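Local structure of uncharacterized metal-dependent hydrolase (Pyrococcus horikoshii, 3IGH) at residues L227-P237 with N254-L263; L240-R250 with I300-D310. The protein is uncharacterised but, as a member of the amidohydrolase family, probably acts as a metal-dependent hydrolase of carbon-nitrogen bonds other than peptide bonds. All coordinates share one frame; numbering follows the deposited sequence.

Contact 1 (L227-P237 with N254-L263); sequences LSINVFAYVTP and NRLTIAGVKL. With SO4 (sulfate ion), chain K; SO4 (sulfate ion), chain O; SO4 (sulfate ion), chain B.
Ala233 and the pair Ala259-Gly260 mark the one irregular step in a parallel strand pairing. Before it, Val231 N reaches Arg255 O and Val231 O takes Thr257 N, both at 2.9 Å. At Ala233 O the register slips by one residue in a beta bulge, and this oxygen accepts from Ala259 N at 3.0 Å and Gly260 N at 3.1 Å. The ladder then resumes through Val235. Glycine suits the step: the Tyr234 ring lies with one face toward Gly260 N, where a beta carbon on Gly260 would collide with the ring. The Phe232 ring sits beneath a hydroxyl, since Thr257 OG1 stands over one face, 3.4 Å from Phe232 CE1; the phenyl is turned there by CG lying anti to its own carbonyl carbon (chi1 -67°). On the other side of the sheet, Val231 CG1 meets Leu256 CD1 at 4.1 Å. At the strand starts Arg255 NH1 bonds Asn230 OD1 (3.0 Å, 150°) from above the amide's carbonyl plane, while Arg255 NE holds O2 of the sulfate of chain K at 2.9 Å. Further out, Glu466 pairs with Arg255 and also takes Asn230 ND2, which Ser204 binds too, and Glu222 receives the backbone N-H groups of Arg255 and Leu256. Strands 202-210 and 310-315 flank the pair, as neighbouring parallel strands do in the TIM-barrel fold of amidohydrolases.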
loop_
_atom_site.group_PDB
_atom_site.type_symbol
_atom_site.label_atom_id
_atom_site.label_comp_id
_atom_site.label_asym_id
_atom_site.label_seq_id
_atom_site.Cartn_x
_atom_site.Cartn_y
_atom_site.Cartn_z
ATOM N N LEU A 227 -8.700 -1.483 -10.774
ATOM C CA LEU A 227 -7.504 -2.035 -11.429
ATOM C C LEU A 227 -7.741 -3.508 -11.750
ATOM O O LEU A 227 -7.911 -4.329 -10.852
ATOM C CB LEU A 227 -6.264 -1.898 -10.539
ATOM C CG LEU A 227 -5.256 -0.757 -10.640
ATOM C CD1 LEU A 227 -4.037 -1.132 -9.821
ATOM C CD2 LEU A 227 -4.841 -0.426 -12.071
ATOM N N SER A 228 -7.746 -3.846 -13.035
ATOM C CA SER A 228 -8.143 -5.183 -13.446
ATOM C C SER A 228 -6.954 -6.094 -13.756
ATOM O O SER A 228 -7.133 -7.273 -14.067
ATOM C CB SER A 228 -9.083 -5.093 -14.651
ATOM O OG SER A 228 -8.420 -4.499 -15.751
ATOM N N ILE A 229 -5.743 -5.536 -13.678
ATOM C CA ILE A 229 -4.504 -6.282 -13.892
ATOM C C ILE A 229 -3.530 -5.955 -12.749
ATOM O O ILE A 229 -3.656 -4.915 -12.100
ATOM C CB ILE A 229 -3.829 -5.919 -15.260
ATOM C CG1 ILE A 229 -3.529 -4.414 -15.344
ATOM C CG2 ILE A 229 -4.685 -6.415 -16.451
ATOM C CD1 ILE A 229 -2.633 -3.971 -16.527
ATOM N N ASN A 230 -2.571 -6.844 -12.508
ATOM C CA ASN A 230 -1.504 -6.572 -11.550
ATOM C C ASN A 230 -0.528 -5.551 -12.122
ATOM O O ASN A 230 -0.066 -5.685 -13.255
ATOM C CB ASN A 230 -0.781 -7.864 -11.154
ATOM C CG ASN A 230 -1.737 -8.926 -10.638
ATOM O OD1 ASN A 230 -2.512 -8.678 -9.709
ATOM N ND2 ASN A 230 -1.696 -10.110 -11.244
ATOM N N VAL A 231 -0.254 -4.506 -11.350
ATOM C CA VAL A 231 0.611 -3.425 -11.802
ATOM C C VAL A 231 1.782 -3.269 -10.835
ATOM O O VAL A 231 1.589 -2.946 -9.664
ATOM C CB VAL A 231 -0.164 -2.089 -11.917
ATOM C CG1 VAL A 231 0.775 -0.945 -12.344
ATOM C CG2 VAL A 231 -1.342 -2.218 -12.893
ATOM N N PHE A 232 2.993 -3.487 -11.339
ATOM C CA PHE A 232 4.205 -3.243 -10.569
ATOM C C PHE A 232 4.785 -1.897 -11.027
ATOM O O PHE A 232 5.399 -1.794 -12.098
ATOM C CB PHE A 232 5.186 -4.425 -10.720
ATOM C CG PHE A 232 4.679 -5.697 -10.081
ATOM C CD1 PHE A 232 5.107 -6.066 -8.805
ATOM C CD2 PHE A 232 3.718 -6.494 -10.726
ATOM C CE1 PHE A 232 4.607 -7.213 -8.184
ATOM C CE2 PHE A 232 3.213 -7.651 -10.119
ATOM C CZ PHE A 232 3.659 -8.007 -8.841
ATOM N N ALA A 233 4.564 -0.866 -10.215
ATOM C CA ALA A 233 4.909 0.512 -10.579
ATOM C C ALA A 233 6.379 0.826 -10.352
ATOM O O ALA A 233 6.882 0.729 -9.237
ATOM C CB ALA A 233 4.037 1.507 -9.821
ATOM N N TYR A 234 7.059 1.203 -11.427
ATOM C CA TYR A 234 8.422 1.717 -11.327
ATOM C C TYR A 234 8.367 3.208 -11.583
ATOM O O TYR A 234 8.135 3.656 -12.711
ATOM C CB TYR A 234 9.356 1.004 -12.310
ATOM C CG TYR A 234 9.753 -0.393 -11.871
ATOM C CD1 TYR A 234 8.846 -1.456 -11.935
ATOM C CD2 TYR A 234 11.055 -0.660 -11.421
ATOM C CE1 TYR A 234 9.213 -2.746 -11.534
ATOM C CE2 TYR A 234 11.435 -1.960 -11.021
ATOM C CZ TYR A 234 10.501 -2.989 -11.085
ATOM O OH TYR A 234 10.848 -4.265 -10.711
ATOM N N VAL A 235 8.563 3.972 -10.515
ATOM C CA VAL A 235 8.382 5.410 -10.542
ATOM C C VAL A 235 9.591 6.173 -11.108
ATOM O O VAL A 235 10.701 5.650 -11.196
ATOM C CB VAL A 235 8.023 5.943 -9.127
ATOM C CG1 VAL A 235 6.816 5.183 -8.537
ATOM C CG2 VAL A 235 9.215 5.842 -8.173
ATOM N N THR A 236 9.361 7.421 -11.501
ATOM C CA THR A 236 10.438 8.311 -11.919
ATOM C C THR A 236 11.217 8.727 -10.664
ATOM O O THR A 236 10.672 8.646 -9.551
ATOM C CB THR A 236 9.874 9.592 -12.589
ATOM O OG1 THR A 236 9.073 10.296 -11.638
ATOM C CG2 THR A 236 9.022 9.248 -13.819
ATOM N N PRO A 237 12.494 9.153 -10.823
ATOM C CA PRO A 237 13.243 9.731 -9.692
ATOM C C PRO A 237 12.534 10.874 -8.958
ATOM O O PRO A 237 12.682 10.998 -7.743
ATOM C CB PRO A 237 14.519 10.260 -10.354
ATOM C CG PRO A 237 14.737 9.339 -11.511
ATOM C CD PRO A 237 13.334 9.069 -12.037
ATOM N N ASN A 254 -3.643 -4.852 -3.354
ATOM C CA ASN A 254 -4.436 -5.888 -3.991
ATOM C C ASN A 254 -3.992 -6.124 -5.439
ATOM O O ASN A 254 -3.684 -7.239 -5.834
ATOM C CB ASN A 254 -5.909 -5.487 -3.947
ATOM C CG ASN A 254 -6.809 -6.511 -4.593
ATOM O OD1 ASN A 254 -6.649 -7.718 -4.391
ATOM N ND2 ASN A 254 -7.761 -6.035 -5.381
ATOM N N ARG A 255 -3.950 -5.058 -6.219
ATOM C CA ARG A 255 -3.488 -5.138 -7.604
ATOM C C ARG A 255 -2.249 -4.284 -7.852
ATOM O O ARG A 255 -1.434 -4.607 -8.718
ATOM C CB ARG A 255 -4.601 -4.677 -8.538
ATOM C CG ARG A 255 -5.764 -5.635 -8.615
ATOM C CD ARG A 255 -5.358 -6.864 -9.356
ATOM N NE ARG A 255 -6.510 -7.657 -9.780
ATOM C CZ ARG A 255 -6.413 -8.767 -10.499
ATOM N NH1 ARG A 255 -5.220 -9.211 -10.875
ATOM N NH2 ARG A 255 -7.507 -9.434 -10.841
ATOM N N LEU A 256 -2.129 -3.191 -7.098
ATOM C CA LEU A 256 -1.019 -2.256 -7.249
ATOM C C LEU A 256 0.118 -2.571 -6.283
ATOM O O LEU A 256 -0.097 -2.719 -5.072
ATOM C CB LEU A 256 -1.509 -0.815 -7.023
ATOM C CG LEU A 256 -0.475 0.322 -7.088
ATOM C CD1 LEU A 256 0.106 0.448 -8.513
ATOM C CD2 LEU A 256 -1.093 1.646 -6.627
ATOM N N THR A 257 1.326 -2.662 -6.831
ATOM C CA THR A 257 2.551 -2.730 -6.049
ATOM C C THR A 257 3.391 -1.489 -6.341
ATOM O O THR A 257 3.686 -1.192 -7.508
ATOM C CB THR A 257 3.392 -3.971 -6.433
ATOM O OG1 THR A 257 2.570 -5.139 -6.356
ATOM C CG2 THR A 257 4.612 -4.142 -5.509
ATOM N N ILE A 258 3.778 -0.766 -5.293
ATOM C CA ILE A 258 4.829 0.247 -5.432
ATOM C C ILE A 258 6.109 -0.574 -5.465
ATOM O O ILE A 258 6.511 -1.135 -4.447
ATOM C CB ILE A 258 4.819 1.260 -4.249
ATOM C CG1 ILE A 258 3.411 1.845 -4.050
ATOM C CG2 ILE A 258 5.875 2.372 -4.458
ATOM C CD1 ILE A 258 2.796 2.507 -5.305
ATOM N N ALA A 259 6.708 -0.699 -6.643
ATOM C CA ALA A 259 7.731 -1.726 -6.870
ATOM C C ALA A 259 9.173 -1.199 -6.910
ATOM O O ALA A 259 10.088 -1.851 -6.416
ATOM C CB ALA A 259 7.424 -2.510 -8.171
ATOM N N GLY A 260 9.387 -0.049 -7.532
ATOM C CA GLY A 260 10.757 0.402 -7.769
ATOM C C GLY A 260 10.880 1.775 -8.388
ATOM O O GLY A 260 9.910 2.522 -8.452
ATOM N N VAL A 261 12.095 2.094 -8.824
ATOM C CA VAL A 261 12.390 3.328 -9.553
ATOM C C VAL A 261 12.977 2.942 -10.915
ATOM O O VAL A 261 13.638 1.902 -11.045
ATOM C CB VAL A 261 13.392 4.246 -8.758
ATOM C CG1 VAL A 261 14.766 3.590 -8.620
ATOM C CG2 VAL A 261 13.528 5.635 -9.401
ATOM N N LYS A 262 12.748 3.786 -11.916
ATOM C CA LYS A 262 13.291 3.570 -13.245
ATOM C C LYS A 262 14.337 4.642 -13.585
ATOM O O LYS A 262 14.068 5.836 -13.482
ATOM C CB LYS A 262 12.158 3.535 -14.284
ATOM C CG LYS A 262 12.599 3.520 -15.753
ATOM C CD LYS A 262 13.455 2.312 -16.103
ATOM C CE LYS A 262 13.925 2.383 -17.552
ATOM N NZ LYS A 262 12.811 2.317 -18.530
ATOM N N LEU A 263 15.523 4.183 -13.974
ATOM C CA LEU A 263 16.647 5.049 -14.357
ATOM C C LEU A 263 17.111 4.784 -15.792
ATOM O O LEU A 263 16.842 3.720 -16.356
ATOM C CB LEU A 263 17.844 4.809 -13.422
ATOM C CG LEU A 263 17.564 4.954 -11.919
ATOM C CD1 LEU A 263 18.765 4.512 -11.119
ATOM C CD2 LEU A 263 17.193 6.379 -11.622
HETATM S S SO4 K . -9.564 -8.119 -7.962
HETATM O O1 SO4 K . -11.001 -8.373 -7.971
HETATM O O2 SO4 K . -9.244 -7.093 -8.949
HETATM O O3 SO4 K . -9.158 -7.672 -6.638
HETATM O O4 SO4 K . -8.852 -9.352 -8.280
HETATM S S SO4 O . -8.792 -12.293 -12.909
HETATM O O1 SO4 O . -9.582 -13.287 -12.188
HETATM O O2 SO4 O . -9.508 -11.022 -12.884
HETATM O O3 SO4 O . -7.499 -12.129 -12.250
HETATM O O4 SO4 O . -8.588 -12.710 -14.295
HETATM S S SO4 B . 12.372 2.848 -22.103
HETATM O O1 SO4 B . 11.110 2.836 -21.390
HETATM O O2 SO4 B . 12.210 2.137 -23.362
HETATM O O3 SO4 B . 12.738 4.225 -22.402
HETATM O O4 SO4 B . 13.393 2.175 -21.291
#

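Contact 2 (L240-R250 with I300-D310); sequences LDKLESIGLGR and ITEKARSLGLD. With SO4 (sulfate ion), chain C; SO4 (sulfate ion), chain S; SO4 (sulfate ion), chain R.
Leu240 and Ala304 bring their CA atoms to 7.3 Å, the short axes of helices 240-246 and 300-305 approaching to 10.6 Å at 37°, and beyond them the chains close further, with Arg250 N donating to Leu307 O at 3.2 Å. Both helices end in Schellman motifs, Gly247 and Gly308 being the C-prime residues of positive phi. Leu240 packs against both helix 300-305 and the loop after it, CD2 touching Ile300 CG2 at 3.7 Å and CD1 touching Leu309 CD1, also at 3.7 Å, and Leu307 CD1. With CG opposite the backbone N (chi1 171°) it is carried toward segment 300-310, and chi2 (61°) then parts the two methyls. Leu307 straddles the other turn, CD1 against the Glu244 backbone and CD2 near Gly247 O. Gly249 lies so tight on Leu307 O that a beta carbon would clash. On the more exposed side Lys303, in one of its two conformers, runs its CE 3.4 Å from Asp241 OD1, while its NZ gives a weak bond to the sulfate of chain R. Arg305 folds back over its own turn, NH2 bonding Leu309 O at 2.9 Å from above the carbonyl plane, while NE and NH1 grip the sulfate of chain C. A methionine in its place would probably rob Leu309 O of this donor and the sulfate of its two-pronged hold. Such side-by-side outer helices are characteristic of the TIM barrel.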
loop_
_atom_site.group_PDB
_atom_site.type_symbol
_atom_site.label_atom_id
_atom_site.label_comp_id
_atom_site.label_asym_id
_atom_site.label_seq_id
_atom_site.Cartn_x
_atom_site.Cartn_y
_atom_site.Cartn_z
ATOM N N LEU A 240 10.068 9.270 -6.751
ATOM C CA LEU A 240 10.793 8.607 -5.669
ATOM C C LEU A 240 11.079 9.585 -4.514
ATOM O O LEU A 240 10.915 9.226 -3.341
ATOM C CB LEU A 240 12.090 7.964 -6.184
ATOM C CG LEU A 240 13.069 7.413 -5.138
ATOM C CD1 LEU A 240 12.405 6.303 -4.314
ATOM C CD2 LEU A 240 14.361 6.904 -5.791
ATOM N N ASP A 241 11.460 10.820 -4.846
ATOM C CA ASP A 241 11.654 11.867 -3.814
ATOM C C ASP A 241 10.415 12.067 -2.949
ATOM O O ASP A 241 10.513 12.262 -1.739
ATOM C CB ASP A 241 12.029 13.208 -4.451
ATOM C CG ASP A 241 13.443 13.225 -4.998
ATOM O OD1 ASP A 241 14.231 12.316 -4.655
ATOM O OD2 ASP A 241 13.764 14.152 -5.773
ATOM N N LYS A 242 9.251 12.026 -3.584
ATOM C CA LYS A 242 7.992 12.189 -2.867
ATOM C C LYS A 242 7.631 10.962 -2.028
ATOM O O LYS A 242 7.084 11.107 -0.939
ATOM C CB LYS A 242 6.874 12.550 -3.834
ATOM C CG LYS A 242 7.080 13.901 -4.498
ATOM C CD LYS A 242 5.821 14.380 -5.196
ATOM C CE LYS A 242 5.996 15.810 -5.694
ATOM N NZ LYS A 242 4.753 16.352 -6.305
ATOM N N LEU A 243 7.952 9.764 -2.522
ATOM C CA LEU A 243 7.786 8.542 -1.717
ATOM C C LEU A 243 8.622 8.614 -0.454
ATOM O O LEU A 243 8.129 8.326 0.635
ATOM C CB LEU A 243 8.191 7.300 -2.512
ATOM C CG LEU A 243 7.379 6.971 -3.768
ATOM C CD1 LEU A 243 7.859 5.648 -4.353
ATOM C CD2 LEU A 243 5.885 6.927 -3.469
ATOM N N GLU A 244 9.889 9.001 -0.623
ATOM C CA GLU A 244 10.841 9.156 0.480
ATOM C C GLU A 244 10.344 10.120 1.563
ATOM O O GLU A 244 10.557 9.878 2.748
ATOM C CB GLU A 244 12.210 9.578 -0.081
ATOM C CG GLU A 244 13.108 10.416 0.831
ATOM C CD GLU A 244 14.034 9.590 1.692
ATOM O OE1 GLU A 244 13.538 8.819 2.542
ATOM O OE2 GLU A 244 15.266 9.726 1.525
ATOM N N SER A 245 9.657 11.184 1.155
ATOM C CA SER A 245 9.110 12.174 2.088
ATOM C C SER A 245 8.093 11.619 3.101
ATOM O O SER A 245 7.907 12.206 4.158
ATOM C CB SER A 245 8.494 13.353 1.328
ATOM O OG SER A 245 7.187 13.031 0.863
ATOM N N ILE A 246 7.423 10.515 2.778
ATOM C CA ILE A 246 6.569 9.844 3.761
ATOM C C ILE A 246 7.111 8.487 4.202
ATOM O O ILE A 246 6.532 7.833 5.070
ATOM C CB ILE A 246 5.091 9.713 3.304
ATOM C CG1 ILE A 246 4.959 8.848 2.045
ATOM C CG2 ILE A 246 4.482 11.088 3.103
ATOM C CD1 ILE A 246 3.517 8.399 1.753
ATOM N N GLY A 247 8.225 8.067 3.607
ATOM C CA GLY A 247 8.837 6.788 3.959
ATOM C C GLY A 247 8.167 5.612 3.267
ATOM O O GLY A 247 8.333 4.470 3.685
ATOM N N LEU A 248 7.428 5.883 2.193
ATOM C CA LEU A 248 6.779 4.805 1.447
ATOM C C LEU A 248 7.790 4.105 0.537
ATOM O O LEU A 248 8.322 4.715 -0.395
ATOM C CB LEU A 248 5.587 5.337 0.637
ATOM C CG LEU A 248 4.842 4.364 -0.303
ATOM C CD1 LEU A 248 4.360 3.142 0.459
ATOM C CD2 LEU A 248 3.652 5.050 -0.982
ATOM N N GLY A 249 8.052 2.828 0.817
ATOM C CA GLY A 249 8.901 2.009 -0.042
ATOM C C GLY A 249 8.097 0.930 -0.740
ATOM O O GLY A 249 6.950 1.185 -1.155
ATOM N N ARG A 250 8.661 -0.275 -0.882
ATOM C CA ARG A 250 7.886 -1.364 -1.485
ATOM C C ARG A 250 6.615 -1.584 -0.676
ATOM O O ARG A 250 6.643 -1.637 0.562
ATOM C CB ARG A 250 8.679 -2.669 -1.655
ATOM C CG ARG A 250 7.948 -3.663 -2.580
ATOM C CD ARG A 250 8.831 -4.750 -3.162
ATOM N NE ARG A 250 8.223 -5.371 -4.346
ATOM C CZ ARG A 250 8.701 -5.269 -5.587
ATOM N NH1 ARG A 250 9.813 -4.578 -5.825
ATOM N NH2 ARG A 250 8.076 -5.870 -6.597
ATOM N N ILE A 300 20.588 7.737 -6.644
ATOM C CA ILE A 300 19.168 7.383 -6.770
ATOM C C ILE A 300 18.927 5.904 -6.390
ATOM O O ILE A 300 17.961 5.585 -5.678
ATOM C CB ILE A 300 18.589 7.753 -8.159
ATOM C CG1 ILE A 300 18.766 9.256 -8.425
ATOM C CG2 ILE A 300 17.092 7.422 -8.221
ATOM C CD1 ILE A 300 18.515 9.690 -9.871
ATOM N N THR A 301 19.811 5.026 -6.855
ATOM C CA THR A 301 19.782 3.610 -6.501
ATOM C C THR A 301 19.795 3.423 -4.974
ATOM O O THR A 301 18.981 2.678 -4.433
ATOM C CB THR A 301 20.965 2.854 -7.156
ATOM O OG1 THR A 301 20.846 2.925 -8.585
ATOM C CG2 THR A 301 21.002 1.386 -6.728
ATOM N N GLU A 302 20.688 4.130 -4.283
ATOM C CA GLU A 302 20.774 4.023 -2.821
ATOM C C GLU A 302 19.552 4.580 -2.095
ATOM O O GLU A 302 19.137 4.018 -1.074
ATOM C CB GLU A 302 22.070 4.647 -2.278
ATOM C CG GLU A 302 23.359 3.893 -2.669
ATOM C CD GLU A 302 23.414 2.447 -2.171
ATOM O OE1 GLU A 302 24.285 2.151 -1.334
ATOM O OE2 GLU A 302 22.609 1.593 -2.625
ATOM N N LYS A 303 18.993 5.677 -2.607
ATOM C CA LYS A 303 17.743 6.224 -2.093
ATOM C C LYS A 303 16.629 5.169 -2.190
ATOM O O LYS A 303 15.904 4.905 -1.219
ATOM C CB LYS A 303 17.372 7.479 -2.883
ATOM C CG LYS A 303 16.134 8.210 -2.378
ATOM C CD LYS A 303 15.756 9.381 -3.291
ATOM C CE LYS A 303 16.798 10.496 -3.271
ATOM N NZ LYS A 303 16.993 11.033 -1.895
ATOM N N ALA A 304 16.505 4.554 -3.368
ATOM C CA ALA A 304 15.531 3.478 -3.581
ATOM C C ALA A 304 15.768 2.284 -2.657
ATOM O O ALA A 304 14.828 1.758 -2.070
ATOM C CB ALA A 304 15.567 3.019 -5.033
ATOM N N ARG A 305 17.029 1.873 -2.513
ATOM C CA ARG A 305 17.371 0.709 -1.694
ATOM C C ARG A 305 17.107 0.938 -0.205
ATOM O O ARG A 305 16.759 0.004 0.518
ATOM C CB ARG A 305 18.820 0.265 -1.946
ATOM C CG ARG A 305 19.052 -0.373 -3.343
ATOM C CD ARG A 305 18.005 -1.445 -3.639
ATOM N NE ARG A 305 18.088 -2.569 -2.692
ATOM C CZ ARG A 305 17.089 -3.398 -2.412
ATOM N NH1 ARG A 305 17.287 -4.398 -1.559
ATOM N NH2 ARG A 305 15.901 -3.247 -2.992
ATOM N N SER A 306 17.224 2.191 0.229
ATOM C CA SER A 306 16.887 2.579 1.599
ATOM C C SER A 306 15.386 2.415 1.877
ATOM O O SER A 306 14.969 2.395 3.031
ATOM C CB SER A 306 17.347 4.015 1.905
ATOM O OG SER A 306 16.445 4.997 1.402
ATOM N N LEU A 307 14.596 2.274 0.811
ATOM C CA LEU A 307 13.142 2.061 0.910
ATOM C C LEU A 307 12.729 0.662 0.471
ATOM O O LEU A 307 11.537 0.386 0.317
ATOM C CB LEU A 307 12.393 3.130 0.095
ATOM C CG LEU A 307 12.449 4.568 0.623
ATOM C CD1 LEU A 307 12.033 5.559 -0.466
ATOM C CD2 LEU A 307 11.587 4.742 1.883
ATOM N N GLY A 308 13.714 -0.217 0.265
ATOM C CA GLY A 308 13.467 -1.592 -0.181
ATOM C C GLY A 308 12.876 -1.683 -1.582
ATOM O O GLY A 308 12.253 -2.685 -1.934
ATOM N N LEU A 309 13.058 -0.627 -2.369
ATOM C CA LEU A 309 12.520 -0.564 -3.728
ATOM C C LEU A 309 13.478 -1.158 -4.743
ATOM O O LEU A 309 14.707 -1.079 -4.578
ATOM C CB LEU A 309 12.188 0.885 -4.105
ATOM C CG LEU A 309 10.951 1.497 -3.447
ATOM C CD1 LEU A 309 10.994 2.997 -3.587
ATOM C CD2 LEU A 309 9.650 0.932 -4.046
ATOM N N ASP A 310 12.914 -1.752 -5.797
ATOM C CA ASP A 310 13.717 -2.277 -6.901
ATOM C C ASP A 310 14.298 -1.118 -7.721
ATOM O O ASP A 310 13.860 0.027 -7.619
ATOM C CB ASP A 310 12.871 -3.193 -7.800
ATOM C CG ASP A 310 13.714 -4.104 -8.692
ATOM O OD1 ASP A 310 14.936 -4.235 -8.468
ATOM O OD2 ASP A 310 13.149 -4.703 -9.637
HETATM S S SO4 C . 20.747 -3.515 -0.260
HETATM O O1 SO4 C . 20.014 -4.705 -0.692
HETATM O O2 SO4 C . 20.779 -2.544 -1.343
HETATM O O3 SO4 C . 20.088 -2.918 0.898
HETATM O O4 SO4 C . 22.108 -3.907 0.094
HETATM S S SO4 S . 14.935 -6.412 0.144
HETATM O O1 SO4 S . 13.926 -7.291 0.731
HETATM O O2 SO4 S . 14.384 -5.764 -1.038
HETATM O O3 SO4 S . 15.315 -5.377 1.109
HETATM O O4 SO4 S . 16.101 -7.207 -0.234
HETATM S S SO4 R . 19.151 13.394 -1.544
HETATM O O1 SO4 R . 19.189 13.260 -2.999
HETATM O O2 SO4 R . 20.158 14.362 -1.117
HETATM O O3 SO4 R . 17.831 13.862 -1.133
HETATM O O4 SO4 R . 19.427 12.101 -0.923
HETATM O O HOH W 1 12.095 -4.649 -3.919
#

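Overall arrangement
Contact 1 is the deeper of the two, its centre about 12 Å from the centre of the chain, against about 22 Å for that of contact 2, though both are largely buried and both reach the second subunit. They involve strands and helices adjacent in the chain: strand 230-235 runs on into helix 237-246, and strand 256-264 precedes helix 294-305. Between the strands a ladder of backbone bonds dominates, whereas between the helices leucine packing does the work, with one direct backbone bond where the loops meet. The two contacts meet where Tyr234 OH bonds Asp310 OD2 at 2.6 Å and where the backbone of Asp310 continues the sheet alongside Ala259 and Val261.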